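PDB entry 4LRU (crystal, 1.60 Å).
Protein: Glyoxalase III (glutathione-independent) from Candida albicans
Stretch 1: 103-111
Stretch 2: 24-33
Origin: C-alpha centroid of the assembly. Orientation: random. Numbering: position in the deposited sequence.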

# COMPACT_ATOMS: atom_id res chain seq x y z
N PHE A 103 -6.40 7.40 -0.75
CA PHE A 103 -5.25 6.77 -1.36
C PHE A 103 -4.89 5.58 -0.49
O PHE A 103 -4.71 5.73 0.71
CB PHE A 103 -4.08 7.74 -1.44
CG PHE A 103 -2.85 7.16 -2.10
CD1 PHE A 103 -1.98 6.36 -1.39
CD2 PHE A 103 -2.57 7.42 -3.44
CE1 PHE A 103 -0.84 5.86 -1.98
CE2 PHE A 103 -1.44 6.90 -4.05
CZ PHE A 103 -0.58 6.12 -3.32
N PHE A 104 -4.79 4.41 -1.10
CA PHE A 104 -4.36 3.20 -0.37
C PHE A 104 -3.19 2.52 -1.08
O PHE A 104 -3.34 2.05 -2.21
CB PHE A 104 -5.53 2.23 -0.23
CG PHE A 104 -5.24 1.07 0.68
CD1 PHE A 104 -4.39 0.05 0.29
CD2 PHE A 104 -5.82 1.00 1.96
CE1 PHE A 104 -4.11 -1.01 1.13
CE2 PHE A 104 -5.53 -0.06 2.80
CZ PHE A 104 -4.69 -1.07 2.38
N GLY A 105 -2.04 2.50 -0.43
CA GLY A 105 -0.86 1.84 -0.97
C GLY A 105 -0.79 0.37 -0.62
O GLY A 105 -0.44 0.01 0.51
N SER A 106 -1.16 -0.50 -1.56
CA SER A 106 -0.85 -1.91 -1.43
C SER A 106 0.65 -2.07 -1.56
O SER A 106 1.33 -1.15 -2.00
CB SER A 106 -1.55 -2.77 -2.48
OG SER A 106 -0.99 -2.64 -3.79
N ALA A 107 1.17 -3.22 -1.20
CA ALA A 107 2.61 -3.37 -1.28
C ALA A 107 3.06 -4.75 -1.73
O ALA A 107 2.62 -5.23 -2.78
CB ALA A 107 3.26 -2.92 0.02
N GLY A 108 3.96 -5.36 -0.98
CA GLY A 108 4.96 -6.23 -1.55
C GLY A 108 6.26 -5.48 -1.61
O GLY A 108 6.26 -4.26 -1.71
N HIS A 109 7.38 -6.20 -1.55
CA HIS A 109 8.69 -5.56 -1.47
C HIS A 109 8.99 -4.71 -2.71
O HIS A 109 9.84 -3.82 -2.66
CB HIS A 109 9.78 -6.61 -1.28
CG HIS A 109 9.92 -7.10 0.14
ND1 HIS A 109 9.13 -8.10 0.65
CD2 HIS A 109 10.76 -6.73 1.13
CE1 HIS A 109 9.48 -8.33 1.91
NE2 HIS A 109 10.47 -7.52 2.22
N GLY A 110 8.29 -4.95 -3.81
CA GLY A 110 8.50 -4.13 -5.01
C GLY A 110 8.37 -2.64 -4.71
O GLY A 110 9.07 -1.80 -5.30
N THR A 111 7.48 -2.29 -3.79
CA THR A 111 7.25 -0.87 -3.47
C THR A 111 8.52 -0.13 -3.00
O THR A 111 8.61 1.09 -3.14
CB THR A 111 6.21 -0.67 -2.35
OG1 THR A 111 6.64 -1.35 -1.16
CG2 THR A 111 4.86 -1.18 -2.76
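Stretch 2 (24-33) KTGVFVVEAL

The most unusual feature of this contact is a place where two backbones meet with no room for a side chain between them: Gly108 lies with its CA 4.6 Å from the CA of Phe28. A CB built in ideal geometry on Gly108 would fall 2.0 Å from Gly26 O and 2.9 Å from Phe28 N, both clashes. The phi/psi pair of Gly108, 102/152, calls for glycine on its own account, since a CB would also be jammed against the carbonyl oxygen of Ala107. Local conformation and packing therefore set the same requirement.

The direction of stretch 2 follows from the nearest CA pairs. Ser106 pairs with Glu31 at 5.1 Å between CA atoms, Gly108 with Phe28 at 4.6 Å, and Gly110 with Gly26 at 4.6 Å between theirs. One number rises as the other falls, so the segments run antiparallel. Stretch 2 approaches as an irregular segment through Phe28, with Gly26 at phi/psi 158/-146 and Val27 and Phe28 in extended conformations (-81/127 and -81/110), and then turns into a helix that includes Val30 to Leu33. Within this turn Glu31 N donates to Phe28 O at 2.9 Å. Stretch 1 makes the complementary change, leaving its strand after Gly105.

One hydrogen bond joins the two stretches: Phe28 N donates to Ala107 O at 2.9 Å, and its N-H...O angle of 169° is nearly linear. Around it are two CA-H...O contacts, Val27 CA to Ala107 O at 3.4 Å (146° at the hydrogen) and Gly108 CA to Gly26 O at 3.4 Å (151°). Ala107 O thus receives both the amide of Phe28 and the CA-H of Val27, while the Gly26 carbonyl reaches back to Gly108, so the contact here is made largely by main-chain atoms.

Glu31 has the largest area covered by the other stretch, 72 Å². Its side chain (chi1 m, chi2 t) brings OE1 to 3.0 Å from Ala107 N and 3.2 Å from Gly108 N, placing the carboxylate beside two successive amides; OE1 also lies 3.2 Å from Ala107 CB. The other end of the residue packs on Ser106, whose CB is 3.3 Å from Glu31 O. That carbonyl also lies 3.9 Å from Phe104 CE1, and it is buried by the contact without a polar partner anywhere in the model.

At the opposite end of the register, Thr25 points toward stretch 1 with chi1 t. Its OG1 is 3.2 Å from Gly110 N, 3.3 Å from His109 N and 3.4 Å from His109 CB. The His109 side chain starts sideways and its end leads away, leaving NE2 to bond elsewhere in the structure. Phe28 behaves similarly: its CB is 3.9 Å from Gly108 CA, but the end of the side chain leads away. The two stretches together bury 397 Å².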

# COMPACT_ATOMS: atom_id res chain seq x y z
N LYS A 24 10.51 -13.82 -7.84
CA LYS A 24 10.28 -12.39 -8.02
C LYS A 24 9.48 -11.75 -6.89
O LYS A 24 8.59 -12.38 -6.31
CB LYS A 24 9.55 -12.15 -9.33
CG LYS A 24 10.34 -12.60 -10.54
CD LYS A 24 9.68 -12.12 -11.83
CE LYS A 24 10.49 -12.50 -13.05
NZ LYS A 24 9.85 -11.93 -14.26
N THR A 25 9.77 -10.48 -6.60
CA THR A 25 8.82 -9.65 -5.90
C THR A 25 7.95 -8.87 -6.88
O THR A 25 8.12 -8.96 -8.11
CB THR A 25 9.49 -8.71 -4.88
OG1 THR A 25 8.50 -8.18 -3.98
CG2 THR A 25 10.21 -7.56 -5.55
N GLY A 26 7.03 -8.11 -6.31
CA GLY A 26 5.97 -7.42 -7.03
C GLY A 26 4.85 -7.16 -6.06
O GLY A 26 5.11 -6.90 -4.88
N VAL A 27 3.62 -7.20 -6.54
CA VAL A 27 2.43 -6.89 -5.73
C VAL A 27 2.07 -8.12 -4.89
O VAL A 27 1.92 -9.21 -5.42
CB VAL A 27 1.26 -6.52 -6.64
CG1 VAL A 27 -0.02 -6.28 -5.82
CG2 VAL A 27 1.61 -5.30 -7.48
N PHE A 28 1.93 -7.92 -3.58
CA PHE A 28 1.51 -9.00 -2.69
C PHE A 28 0.01 -9.15 -2.78
O PHE A 28 -0.71 -8.26 -2.34
CB PHE A 28 1.93 -8.72 -1.25
CG PHE A 28 2.06 -9.95 -0.42
CD1 PHE A 28 0.94 -10.55 0.13
CD2 PHE A 28 3.30 -10.55 -0.23
CE1 PHE A 28 1.06 -11.72 0.86
CE2 PHE A 28 3.42 -11.72 0.50
CZ PHE A 28 2.30 -12.30 1.05
N VAL A 29 -0.46 -10.23 -3.37
CA VAL A 29 -1.85 -10.31 -3.87
C VAL A 29 -2.87 -9.77 -2.87
O VAL A 29 -3.63 -8.88 -3.20
CB VAL A 29 -2.23 -11.73 -4.28
CG1 VAL A 29 -3.70 -11.80 -4.66
CG2 VAL A 29 -1.38 -12.19 -5.45
N VAL A 30 -2.92 -10.33 -1.67
CA VAL A 30 -4.01 -9.96 -0.77
C VAL A 30 -3.94 -8.53 -0.25
O VAL A 30 -4.93 -8.00 0.22
CB VAL A 30 -4.20 -10.93 0.41
CG1 VAL A 30 -4.71 -12.28 -0.08
CG2 VAL A 30 -2.92 -11.07 1.21
N GLU A 31 -2.78 -7.88 -0.39
CA GLU A 31 -2.67 -6.47 -0.03
C GLU A 31 -3.37 -5.54 -1.00
O GLU A 31 -3.68 -4.41 -0.65
CB GLU A 31 -1.20 -6.05 0.11
CG GLU A 31 -0.56 -6.75 1.28
CD GLU A 31 0.90 -6.40 1.48
OE1 GLU A 31 1.38 -5.42 0.87
OE2 GLU A 31 1.52 -7.11 2.29
N ALA A 32 -3.61 -6.03 -2.21
CA ALA A 32 -4.51 -5.41 -3.17
C ALA A 32 -5.92 -5.96 -3.06
O ALA A 32 -6.89 -5.19 -3.08
CB ALA A 32 -3.99 -5.60 -4.57
N LEU A 33 -6.04 -7.28 -2.98
CA LEU A 33 -7.35 -7.94 -3.01
C LEU A 33 -8.21 -7.61 -1.77
O LEU A 33 -9.37 -7.23 -1.92
CB LEU A 33 -7.19 -9.45 -3.19
CG LEU A 33 -8.43 -10.29 -3.55
CD1 LEU A 33 -8.03 -11.57 -4.28
CD2 LEU A 33 -9.24 -10.62 -2.31